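Local atomic coordinates of aminotransferase, classes I and II (Silicibacter pomeroyi DSS-3, PDB entry 3H14), a protein that probably catalyses amino-group transfer between L-aspartate and 2-oxoglutarate, as an aminotransferase that uses pyridoxal 5'-phosphate. Residues Lys4-Ser7 / Arg8-Val11; Gly103-Leu106 / Ala107-Leu111; Gln151-Pro154 / Ala155-Ala158; Gly205-Glu209 / Ala210-Thr214; Ile261-His265 / Ala266-Ala270. All coordinates share one frame; numbering follows the deposited sequence. Where two conformers were deposited one is given.

Interaction 1: residues Lys4-Ser7 / Arg8-Val11; sequences KNSS and RSAV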
loop_
_atom_site.group_PDB
_atom_site.type_symbol
_atom_site.label_atom_id
_atom_site.label_comp_id
_atom_site.label_asym_id
_atom_site.label_seq_id
_atom_site.Cartn_x
_atom_site.Cartn_y
_atom_site.Cartn_z
ATOM N N LYS A 4 -6.770 33.151 -0.305
ATOM C CA LYS A 4 -6.502 32.587 -1.608
ATOM C C LYS A 4 -5.762 31.279 -1.411
ATOM O O LYS A 4 -4.836 31.189 -0.596
ATOM C CB LYS A 4 -5.662 33.542 -2.471
ATOM N N ASN A 5 -6.219 30.249 -2.101
ATOM C CA ASN A 5 -5.557 28.965 -2.065
ATOM C C ASN A 5 -4.663 28.801 -3.245
ATOM O O ASN A 5 -4.856 29.413 -4.305
ATOM C CB ASN A 5 -6.569 27.812 -2.007
ATOM C CG ASN A 5 -7.276 27.775 -0.722
ATOM O OD1 ASN A 5 -6.664 27.532 0.344
ATOM N ND2 ASN A 5 -8.553 28.050 -0.757
ATOM N N SER A 6 -3.664 27.968 -3.037
ATOM C CA SER A 6 -2.676 27.639 -4.023
ATOM C C SER A 6 -3.164 26.587 -5.022
ATOM O O SER A 6 -4.154 25.873 -4.779
ATOM C CB SER A 6 -1.498 27.039 -3.276
ATOM O OG SER A 6 -1.948 25.901 -2.590
ATOM N N SER A 7 -2.417 26.483 -6.118
ATOM C CA SER A 7 -2.526 25.385 -7.078
ATOM C C SER A 7 -2.262 24.020 -6.443
ATOM O O SER A 7 -3.008 23.052 -6.647
ATOM C CB SER A 7 -1.501 25.592 -8.194
ATOM O OG SER A 7 -1.735 24.708 -9.270
ATOM N N ARG A 8 -1.174 23.916 -5.680
ATOM C CA ARG A 8 -0.823 22.616 -5.083
ATOM C C ARG A 8 -1.889 22.071 -4.129
ATOM O O ARG A 8 -1.920 20.852 -3.849
ATOM C CB ARG A 8 0.611 22.636 -4.439
ATOM C CG ARG A 8 0.886 23.739 -3.551
ATOM C CD ARG A 8 2.172 23.516 -2.748
ATOM N NE ARG A 8 3.377 23.771 -3.515
ATOM C CZ ARG A 8 4.621 23.695 -3.026
ATOM N NH1 ARG A 8 4.820 23.318 -1.795
ATOM N NH2 ARG A 8 5.646 23.957 -3.798
ATOM N N SER A 9 -2.768 22.953 -3.648
ATOM C CA SER A 9 -3.875 22.588 -2.739
ATOM C C SER A 9 -5.089 21.922 -3.412
ATOM O O SER A 9 -5.975 21.411 -2.721
ATOM C CB SER A 9 -4.395 23.826 -1.965
ATOM O OG SER A 9 -5.357 24.570 -2.703
ATOM N N ALA A 10 -5.159 21.970 -4.736
ATOM C CA ALA A 10 -6.305 21.461 -5.455
ATOM C C ALA A 10 -6.103 19.955 -5.704
ATOM O O ALA A 10 -6.089 19.511 -6.847
ATOM C CB ALA A 10 -6.480 22.222 -6.750
ATOM N N VAL A 11 -5.897 19.194 -4.622
ATOM C CA VAL A 11 -5.848 17.746 -4.698
ATOM C C VAL A 11 -7.264 17.238 -4.814
ATOM O O VAL A 11 -8.205 17.905 -4.401
ATOM C CB VAL A 11 -5.189 17.068 -3.480
ATOM C CG1 VAL A 11 -3.653 17.256 -3.492
ATOM C CG2 VAL A 11 -5.814 17.557 -2.193
#

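Interaction 2: residues Gly103-Leu106 / Ala107-Leu111; sequences GFLL and AFTAL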
loop_
_atom_site.group_PDB
_atom_site.type_symbol
_atom_site.label_atom_id
_atom_site.label_comp_id
_atom_site.label_asym_id
_atom_site.label_seq_id
_atom_site.Cartn_x
_atom_site.Cartn_y
_atom_site.Cartn_z
ATOM N N GLY A 103 7.451 8.963 5.298
ATOM C CA GLY A 103 8.510 8.427 4.461
ATOM C C GLY A 103 8.448 9.033 3.078
ATOM O O GLY A 103 9.472 9.420 2.503
ATOM N N PHE A 104 7.243 9.083 2.516
ATOM C CA PHE A 104 7.073 9.727 1.199
ATOM C C PHE A 104 7.484 11.212 1.221
ATOM O O PHE A 104 8.171 11.691 0.309
ATOM C CB PHE A 104 5.650 9.567 0.666
ATOM C CG PHE A 104 5.281 8.153 0.362
ATOM C CD1 PHE A 104 6.120 7.349 -0.419
ATOM C CD2 PHE A 104 4.104 7.603 0.866
ATOM C CE1 PHE A 104 5.782 6.029 -0.676
ATOM C CE2 PHE A 104 3.767 6.252 0.602
ATOM C CZ PHE A 104 4.604 5.483 -0.161
ATOM N N LEU A 105 7.069 11.933 2.248
ATOM C CA LEU A 105 7.460 13.323 2.398
ATOM C C LEU A 105 8.969 13.486 2.424
ATOM O O LEU A 105 9.524 14.396 1.803
ATOM C CB LEU A 105 6.849 13.911 3.677
ATOM C CG LEU A 105 7.238 15.345 4.025
ATOM C CD1 LEU A 105 6.795 16.264 2.897
ATOM C CD2 LEU A 105 6.629 15.790 5.350
ATOM N N LEU A 106 9.650 12.588 3.115
ATOM C CA LEU A 106 11.069 12.740 3.326
ATOM C C LEU A 106 11.790 12.346 2.061
ATOM O O LEU A 106 12.681 13.068 1.622
ATOM C CB LEU A 106 11.532 11.889 4.502
ATOM C CG LEU A 106 11.128 12.383 5.891
ATOM C CD1 LEU A 106 11.569 11.304 6.910
ATOM C CD2 LEU A 106 11.776 13.782 6.145
ATOM N N ALA A 107 11.355 11.237 1.447
ATOM C CA ALA A 107 11.915 10.822 0.181
ATOM C C ALA A 107 11.768 11.923 -0.850
ATOM O O ALA A 107 12.737 12.286 -1.517
ATOM C CB ALA A 107 11.298 9.561 -0.290
ATOM N N PHE A 108 10.557 12.431 -1.036
ATOM C CA PHE A 108 10.342 13.363 -2.118
ATOM C C PHE A 108 11.088 14.665 -1.868
ATOM O O PHE A 108 11.568 15.287 -2.826
ATOM C CB PHE A 108 8.845 13.666 -2.296
ATOM C CG PHE A 108 8.017 12.475 -2.677
ATOM C CD1 PHE A 108 8.598 11.336 -3.225
ATOM C CD2 PHE A 108 6.625 12.514 -2.553
ATOM C CE1 PHE A 108 7.821 10.263 -3.586
ATOM C CE2 PHE A 108 5.861 11.405 -2.899
ATOM C CZ PHE A 108 6.480 10.298 -3.427
ATOM N N THR A 109 11.199 15.070 -0.592
ATOM C CA THR A 109 11.921 16.309 -0.265
ATOM C C THR A 109 13.422 16.213 -0.548
ATOM O O THR A 109 14.025 17.161 -1.060
ATOM C CB THR A 109 11.684 16.716 1.199
ATOM O OG1 THR A 109 10.274 16.904 1.389
ATOM C CG2 THR A 109 12.464 18.015 1.536
ATOM N N ALA A 110 14.001 15.076 -0.194
ATOM C CA ALA A 110 15.409 14.790 -0.398
ATOM C C ALA A 110 15.760 14.722 -1.870
ATOM O O ALA A 110 16.834 15.148 -2.299
ATOM C CB ALA A 110 15.776 13.455 0.305
ATOM N N LEU A 111 14.828 14.216 -2.670
ATOM C CA LEU A 111 15.151 13.821 -4.047
ATOM C C LEU A 111 14.676 14.729 -5.169
ATOM O O LEU A 111 15.224 14.669 -6.283
ATOM C CB LEU A 111 14.663 12.390 -4.256
ATOM C CG LEU A 111 15.364 11.290 -3.456
ATOM C CD1 LEU A 111 14.610 10.018 -3.639
ATOM C CD2 LEU A 111 16.840 11.064 -3.875
#

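Interaction 3: residues Gln151-Pro154 / Ala155-Ala158; sequences QPVP and ADFA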
loop_
_atom_site.group_PDB
_atom_site.type_symbol
_atom_site.label_atom_id
_atom_site.label_comp_id
_atom_site.label_asym_id
_atom_site.label_seq_id
_atom_site.Cartn_x
_atom_site.Cartn_y
_atom_site.Cartn_z
ATOM N N GLN A 151 2.373 -3.767 -13.538
ATOM C CA GLN A 151 3.547 -3.196 -12.964
ATOM C C GLN A 151 4.268 -2.492 -14.081
ATOM O O GLN A 151 4.217 -2.941 -15.224
ATOM C CB GLN A 151 4.436 -4.298 -12.417
ATOM C CG GLN A 151 3.943 -4.895 -11.114
ATOM C CD GLN A 151 4.203 -4.010 -9.900
ATOM O OE1 GLN A 151 4.887 -2.975 -9.995
ATOM N NE2 GLN A 151 3.646 -4.410 -8.743
ATOM N N PRO A 152 4.948 -1.381 -13.760
ATOM C CA PRO A 152 5.715 -0.768 -14.843
ATOM C C PRO A 152 6.859 -1.650 -15.346
ATOM O O PRO A 152 7.397 -2.468 -14.606
ATOM C CB PRO A 152 6.247 0.533 -14.234
ATOM C CG PRO A 152 6.215 0.327 -12.791
ATOM C CD PRO A 152 5.100 -0.671 -12.484
ATOM N N VAL A 153 7.150 -1.489 -16.629
ATOM C CA VAL A 153 8.309 -2.077 -17.257
ATOM C C VAL A 153 9.172 -0.950 -17.840
ATOM O O VAL A 153 8.700 0.160 -18.061
ATOM C CB VAL A 153 7.925 -3.085 -18.355
ATOM C CG1 VAL A 153 7.145 -4.287 -17.749
ATOM C CG2 VAL A 153 7.143 -2.412 -19.442
ATOM N N PRO A 154 10.462 -1.225 -18.066
ATOM C CA PRO A 154 11.315 -0.173 -18.606
ATOM C C PRO A 154 10.753 0.568 -19.804
ATOM O O PRO A 154 10.844 1.802 -19.846
ATOM C CB PRO A 154 12.628 -0.912 -18.915
ATOM C CG PRO A 154 12.678 -1.954 -17.895
ATOM C CD PRO A 154 11.233 -2.423 -17.740
ATOM N N ALA A 155 10.104 -0.147 -20.722
ATOM C CA ALA A 155 9.508 0.464 -21.909
ATOM C C ALA A 155 8.446 1.521 -21.614
ATOM O O ALA A 155 8.216 2.421 -22.417
ATOM C CB ALA A 155 8.936 -0.665 -22.890
ATOM N N ASP A 156 7.781 1.398 -20.461
ATOM C CA ASP A 156 6.783 2.341 -20.039
ATOM C C ASP A 156 7.328 3.743 -19.761
ATOM O O ASP A 156 6.576 4.713 -19.800
ATOM C CB ASP A 156 6.078 1.831 -18.782
ATOM C CG ASP A 156 5.123 0.664 -19.054
ATOM O OD1 ASP A 156 4.481 0.625 -20.148
ATOM O OD2 ASP A 156 4.994 -0.181 -18.158
ATOM N N PHE A 157 8.623 3.859 -19.466
ATOM C CA PHE A 157 9.207 5.180 -19.214
ATOM C C PHE A 157 10.476 5.484 -20.031
ATOM O O PHE A 157 11.069 6.527 -19.872
ATOM C CB PHE A 157 9.415 5.410 -17.710
ATOM C CG PHE A 157 10.293 4.399 -17.046
ATOM C CD1 PHE A 157 11.664 4.590 -16.983
ATOM C CD2 PHE A 157 9.758 3.255 -16.468
ATOM C CE1 PHE A 157 12.464 3.683 -16.385
ATOM C CE2 PHE A 157 10.564 2.338 -15.855
ATOM C CZ PHE A 157 11.928 2.551 -15.816
ATOM N N ALA A 158 10.816 4.622 -20.978
ATOM C CA ALA A 158 11.911 4.893 -21.898
ATOM C C ALA A 158 11.722 6.178 -22.683
ATOM O O ALA A 158 12.704 6.827 -23.061
ATOM C CB ALA A 158 12.133 3.664 -22.848
HETATM O O HOH W 1 3.291 -2.296 -17.770
#

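Interaction 4: residues Gly205-Glu209 / Ala210-Thr214; sequences GIEYE and AKAVT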
loop_
_atom_site.group_PDB
_atom_site.type_symbol
_atom_site.label_atom_id
_atom_site.label_comp_id
_atom_site.label_asym_id
_atom_site.label_seq_id
_atom_site.Cartn_x
_atom_site.Cartn_y
_atom_site.Cartn_z
ATOM N N GLY A 205 5.774 -8.896 4.090
ATOM C CA GLY A 205 5.242 -9.681 5.183
ATOM C C GLY A 205 3.915 -10.343 4.818
ATOM O O GLY A 205 3.657 -11.484 5.211
ATOM N N ILE A 206 3.063 -9.623 4.078
ATOM C CA ILE A 206 1.772 -10.145 3.626
ATOM C C ILE A 206 1.909 -10.796 2.238
ATOM O O ILE A 206 1.626 -10.205 1.154
ATOM C CB ILE A 206 0.654 -9.063 3.642
ATOM C CG1 ILE A 206 0.524 -8.495 5.053
ATOM C CG2 ILE A 206 -0.698 -9.703 3.218
ATOM C CD1 ILE A 206 -0.462 -7.339 5.183
ATOM N N GLU A 207 2.384 -12.030 2.298
ATOM C CA GLU A 207 2.865 -12.738 1.126
ATOM C C GLU A 207 2.395 -14.177 1.210
ATOM O O GLU A 207 2.264 -14.715 2.301
ATOM C CB GLU A 207 4.375 -12.703 1.122
ATOM C CG GLU A 207 4.983 -11.328 1.059
ATOM C CD GLU A 207 6.453 -11.368 1.394
ATOM O OE1 GLU A 207 7.105 -12.358 0.976
ATOM O OE2 GLU A 207 6.937 -10.442 2.109
ATOM N N TYR A 208 2.125 -14.776 0.065
ATOM C CA TYR A 208 1.445 -16.075 -0.015
ATOM C C TYR A 208 2.447 -17.108 -0.534
ATOM O O TYR A 208 3.175 -17.690 0.277
ATOM C CB TYR A 208 0.167 -15.944 -0.858
ATOM C CG TYR A 208 -0.749 -14.940 -0.194
ATOM C CD1 TYR A 208 -0.951 -13.684 -0.740
ATOM C CD2 TYR A 208 -1.302 -15.207 1.039
ATOM C CE1 TYR A 208 -1.712 -12.728 -0.088
ATOM C CE2 TYR A 208 -2.076 -14.274 1.695
ATOM C CZ TYR A 208 -2.296 -13.036 1.121
ATOM O OH TYR A 208 -3.065 -12.105 1.772
ATOM N N GLU A 209 2.568 -17.273 -1.849
ATOM C CA GLU A 209 3.605 -18.182 -2.388
ATOM C C GLU A 209 4.820 -17.454 -2.988
ATOM O O GLU A 209 5.929 -17.929 -2.859
ATOM C CB GLU A 209 3.010 -19.219 -3.353
ATOM C CG GLU A 209 1.887 -18.733 -4.179
ATOM C CD GLU A 209 0.509 -18.953 -3.568
ATOM O OE1 GLU A 209 0.376 -19.428 -2.410
ATOM O OE2 GLU A 209 -0.455 -18.652 -4.301
ATOM N N ALA A 210 4.629 -16.275 -3.583
ATOM C CA ALA A 210 5.746 -15.467 -4.073
ATOM C C ALA A 210 6.500 -14.757 -2.938
ATOM O O ALA A 210 5.895 -14.145 -2.085
ATOM C CB ALA A 210 5.249 -14.449 -5.076
ATOM N N LYS A 211 7.827 -14.823 -2.948
ATOM C CA LYS A 211 8.648 -14.164 -1.937
ATOM C C LYS A 211 8.877 -12.691 -2.332
ATOM O O LYS A 211 9.266 -12.401 -3.462
ATOM C CB LYS A 211 9.986 -14.902 -1.810
ATOM C CG LYS A 211 10.935 -14.361 -0.795
ATOM C CD LYS A 211 10.435 -14.456 0.612
ATOM C CE LYS A 211 11.374 -13.715 1.567
ATOM N NZ LYS A 211 11.158 -12.238 1.469
ATOM N N ALA A 212 8.638 -11.767 -1.399
ATOM C CA ALA A 212 8.856 -10.347 -1.658
ATOM C C ALA A 212 10.344 -10.137 -1.820
ATOM O O ALA A 212 11.151 -10.837 -1.190
ATOM C CB ALA A 212 8.300 -9.465 -0.527
ATOM N N VAL A 213 10.700 -9.225 -2.721
ATOM C CA VAL A 213 12.101 -8.889 -2.969
ATOM C C VAL A 213 12.367 -7.449 -2.563
ATOM O O VAL A 213 11.824 -6.552 -3.162
ATOM C CB VAL A 213 12.494 -9.055 -4.455
ATOM C CG1 VAL A 213 13.978 -8.773 -4.614
ATOM C CG2 VAL A 213 12.162 -10.471 -4.961
ATOM N N THR A 214 13.205 -7.222 -1.551
ATOM C CA THR A 214 13.578 -5.852 -1.216
ATOM C C THR A 214 14.518 -5.321 -2.284
ATOM O O THR A 214 15.361 -6.051 -2.787
ATOM C CB THR A 214 14.204 -5.675 0.202
ATOM O OG1 THR A 214 14.452 -4.284 0.424
ATOM C CG2 THR A 214 15.522 -6.391 0.360
HETATM O O HOH W 2 9.256 -10.712 3.101
HETATM O O HOH W 3 3.429 -13.372 -1.848
#

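Interaction 5: residues Ile261-His265 / Ala266-Ala270; sequences ICAPH and ASQVA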
loop_
_atom_site.group_PDB
_atom_site.type_symbol
_atom_site.label_atom_id
_atom_site.label_comp_id
_atom_site.label_asym_id
_atom_site.label_seq_id
_atom_site.Cartn_x
_atom_site.Cartn_y
_atom_site.Cartn_z
ATOM N N ILE A 261 9.883 16.004 11.647
ATOM C CA ILE A 261 9.076 14.870 11.169
ATOM C C ILE A 261 9.581 13.557 11.760
ATOM O O ILE A 261 10.599 12.996 11.319
ATOM C CB ILE A 261 9.132 14.714 9.628
ATOM C CG1 ILE A 261 8.662 15.990 8.914
ATOM C CG2 ILE A 261 8.283 13.535 9.180
ATOM C CD1 ILE A 261 8.897 15.949 7.422
ATOM N N CYS A 262 8.872 13.047 12.749
ATOM C CA CYS A 262 9.313 11.839 13.409
ATOM C C CYS A 262 8.136 11.163 14.090
ATOM O O CYS A 262 7.074 11.767 14.282
ATOM C CB CYS A 262 10.389 12.176 14.422
ATOM S SG CYS A 262 9.724 13.127 15.735
ATOM N N ALA A 263 8.335 9.897 14.412
ATOM C CA ALA A 263 7.279 9.078 14.967
ATOM C C ALA A 263 7.111 9.395 16.464
ATOM O O ALA A 263 8.095 9.677 17.152
ATOM C CB ALA A 263 7.581 7.633 14.745
ATOM N N PRO A 264 5.862 9.359 16.960
ATOM C CA PRO A 264 5.634 9.503 18.382
ATOM C C PRO A 264 6.400 8.446 19.168
ATOM O O PRO A 264 6.461 7.299 18.752
ATOM C CB PRO A 264 4.124 9.284 18.540
ATOM C CG PRO A 264 3.563 9.079 17.184
ATOM C CD PRO A 264 4.623 9.159 16.182
ATOM N N HIS A 265 6.995 8.812 20.297
ATOM C CA HIS A 265 7.794 7.829 21.042
ATOM C C HIS A 265 6.926 6.655 21.498
ATOM O O HIS A 265 7.370 5.527 21.471
ATOM C CB HIS A 265 8.526 8.453 22.245
ATOM C CG HIS A 265 9.453 7.497 22.957
ATOM N ND1 HIS A 265 9.132 6.894 24.156
ATOM C CD2 HIS A 265 10.686 7.040 22.630
ATOM C CE1 HIS A 265 10.132 6.117 24.542
ATOM N NE2 HIS A 265 11.089 6.189 23.634
ATOM N N ALA A 266 5.684 6.912 21.893
ATOM C CA ALA A 266 4.779 5.827 22.310
ATOM C C ALA A 266 4.646 4.777 21.205
ATOM O O ALA A 266 4.724 3.566 21.449
ATOM C CB ALA A 266 3.407 6.392 22.687
ATOM N N SER A 267 4.437 5.240 19.983
ATOM C CA SER A 267 4.352 4.354 18.832
ATOM C C SER A 267 5.646 3.594 18.557
ATOM O O SER A 267 5.603 2.455 18.151
ATOM C CB SER A 267 3.963 5.157 17.594
ATOM O OG SER A 267 2.692 5.733 17.783
ATOM N N GLN A 268 6.796 4.223 18.783
ATOM C CA GLN A 268 8.092 3.563 18.598
ATOM C C GLN A 268 8.371 2.421 19.582
ATOM O O GLN A 268 8.961 1.395 19.190
ATOM C CB GLN A 268 9.244 4.573 18.688
ATOM C CG GLN A 268 9.295 5.552 17.551
ATOM C CD GLN A 268 10.586 6.330 17.491
ATOM O OE1 GLN A 268 11.638 5.764 17.245
ATOM N NE2 GLN A 268 10.496 7.649 17.633
ATOM N N VAL A 269 7.956 2.620 20.837
ATOM C CA VAL A 269 7.965 1.570 21.885
ATOM C C VAL A 269 7.120 0.370 21.448
ATOM O O VAL A 269 7.579 -0.774 21.482
ATOM C CB VAL A 269 7.426 2.111 23.244
ATOM C CG1 VAL A 269 7.314 0.997 24.287
ATOM C CG2 VAL A 269 8.331 3.226 23.743
ATOM N N ALA A 270 5.891 0.636 21.018
ATOM C CA ALA A 270 5.012 -0.445 20.550
ATOM C C ALA A 270 5.588 -1.195 19.332
ATOM O O ALA A 270 5.469 -2.415 19.258
ATOM C CB ALA A 270 3.626 0.105 20.256
#

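Interaction 1: residues Lys4-Ser7 / Arg8-Val11
Ser6 and Ser9 supply most of the polar contact in this N-terminal turn, and the shortest of its bonds is made by a side chain. Ser9 OG donates to Ser6 O over 2.7 Å. It comes in tilted from the carbonyl plane, with a chi1 of 85° setting the hydroxyl between Ser9's own backbone N and carbonyl carbon. Ser9 N adds two weak bonds, to Ser6 O at 3.4 Å and to Ser6 OG at 3.2 Å, which places both oxygens of Ser6 around one residue.

Among the backbone atoms, Ala10 N bonds to Ser7 O at 3.1 Å with a nearly straight N-H (169°). This bond closes a type I beta turn from Ser7 to Ala10, and an inverse gamma turn centred on Ala10 overlaps its end.

The van der Waals contacts are slight, each a carbon against a serine hydroxyl. Asn5 CB lies 3.5 Å from Ser9 OG, and Arg8 CG passes 3.7 Å from Ser6 OG.

The stretch is a surface loop ahead of helix 17-28. Ser7 O accepts from Arg133 NH1 of helix 126-134, against which Ala10 and Val11 also rest, on Arg133 and Gln130.

Interaction 2: residues Gly103-Leu106 / Ala107-Leu111
Ala107 N bonds to Gly103 O at 2.8 Å, and this first i to i+4 link sets the pattern for a plain alpha-helical contact within helix 100-111. The helix packs on strands 196-200 and 223-227 of the seven-stranded mixed sheet, the core of the large domain in aminotransferases of this family. The small methyl of Ala107 sits against Tyr223 and Ile225 of that sheet.

Phe108 follows, with its N on Phe104 O at 2.8 Å and an N-H angle of 166°. Its ring hangs close to the same acceptor: Phe104 O stands over one face, offset toward the rim, and comes within 3.1 Å of Phe108 CG. A chi1 of -63° keeps CG beside the residue's own N and lays the ring back along the previous turn, where its CE2 meets Phe104 CB at 4.0 Å.

Thr109 bonds twice to one oxygen. Its N reaches Leu105 O at 3.0 Å and its OG1 does so at 2.7 Å, the two arriving from opposite faces of the carbonyl plane. The hydroxyl is thereby turned inward to the helix backbone, and the threonine runs alongside Leu105, pointing the same way.

Ala110 N continues the series on Leu106 O at 3.0 Å, and Ala110 CB lies 3.4 Å from that same oxygen.

Interaction 3: residues Gln151-Pro154 / Ala155-Ala158
Val153 and Asp156 bind each other in both directions. Val153 N donates to Asp156 OD2 at 2.9 Å along a nearly straight N-H (165°), meeting the carboxylate on its anti side, 34° out of plane. A water donates both to Asp156 OD2 (2.7 Å) and to Gln151 O (2.8 Å). In return for the valine N-H, Asp156 N reaches Val153 O at 2.9 Å, from above the carbonyl plane. Alongside these bonds, Val153 CG2 crosses obliquely to the carboxylate and touches OD2 at 3.4 Å.

One residue on, Phe157 N bonds to Pro154 O at 3.1 Å, and that oxygen also stands over the centre of the phenylalanine ring. With chi1 at 58°, CG lies in the crowded position between N and the carbonyl carbon, which folds the ring back under Pro154; Pro154 CA makes an off-centre CH-pi contact with it.

Both backbone links run from i to i+3, the evidence for a tight turn, and they form the short, weakly bonded helix 154-157 and its entry. In the next shell, Leu186 and Ala189 of helix 180-192 and Leu165 of strand 164-168 pack on Phe157, while Gln151 NE2 is held by Ala168 O and Thr176 OG1.

With the valine N-H and the water both donating to OD2 at the start of a helix, the negative charge is probably stabilised.

Interaction 4: residues Gly205-Glu209 / Ala210-Thr214
Glu207 meets Ala212 with a carboxylate already held from Gly205, whose N donates to Glu207 OE2 at 2.8 Å with an N-H angle of 171°, on the anti side of the carboxylate. The glycine backbone has a positive phi, and the chain turns there before running out through Ile206.

Glu207 carries the contact. Its CG is anti to the carbonyl carbon (chi1 -61°), and the extended chain beyond carries the carboxylate across to the returning limb of the loop. There Ala212 N donates to Glu207 OE1 at 2.9 Å, approaching from above the carboxylate plane rather than within it. The alanine methyl packs tightly on the same group, Ala212 CB standing 3.1 Å from Glu207 OE2. Lys211 NZ remains beyond salt-bridge distance, 4.1 Å from Glu207 OE1. A water makes the link instead, donating to Glu207 OE2 and accepting from Lys211 NZ at 2.9 Å, while the same ammonium also bonds to Ala212 O.

The whole excursion is an irregular loop joining strands 196-200 and 223-227 of the large-domain sheet, and Glu207 ties its outgoing and returning limbs together.

At Tyr208 a second water spans the bend, accepting from Tyr208 N at 2.7 Å and donating to Ala210 O at 2.6 Å. The phenol itself engages other parts of the fold, with its OH on Ala313 O and its ring on helix 278-302.

Glu209, at the bend, places OE2 in a salt bridge with Arg292 NH2 of that helix.

Interaction 5: residues Ile261-His265 / Ala266-Ala270
Gln268 reaches back over the start of its helix to Ala263, and both ends of its amide are satisfied. NE2 donates to Ala263 O at 3.2 Å with an N-H angle of 144°, coming from above the carbonyl plane, and OE1 accepts from Leu70 N. The chain leaves with CG beside its own N (chi1 -68°) and is extended beyond, which brings Gln268 CG to 3.9 Å from Ala263 CB on the way.

Pro264 occupies the N-cap position of helix 265-274, and its carbonyl is the first acceptor of the helical pattern: Gln268 N bonds to Pro264 O at 3.1 Å, in the carbonyl plane. One residue on, the link repeats, with Val269 N on His265 O at 3.0 Å and nearly along the C=O axis.

Ser267 OG is hydrogen-bonded to Trp237 O, outside the helix, and lies 3.5 Å from Pro264 CG, with the proline ring resting against it.

On the exposed side the touch is van der Waals, between imidazole and valine methyl. A chi1 of -175° at His265 swings the ring across Val269 until His265 CE1 and Val269 CG2 are 3.5 Å apart. Beyond it, Val269 touches Ser56 of helix 47-57.

Overall arrangement
The five contacts follow one another along the chain, each closing before the next opens, and all are local contacts in turns, loops or helical stretches. Only interactions 2 and 5 touch, Ile261 packing on Leu105 and Leu106 of helix 100-111. The centres of interactions 2 and 5 nevertheless lie about 19 Å apart. Interaction 2 rests on strands 196-200 and 223-227; interaction 4, its centre about 25 Å from that of interaction 2, is part of the loop joining those strands. Interactions 1 and 4 lie on opposite sides of the chain's centre, as do 3 and 5. Interactions 2 to 5 thus border the large-domain sheet or the loops between its strands, while interaction 1 rests on helix 126-134 at the surface.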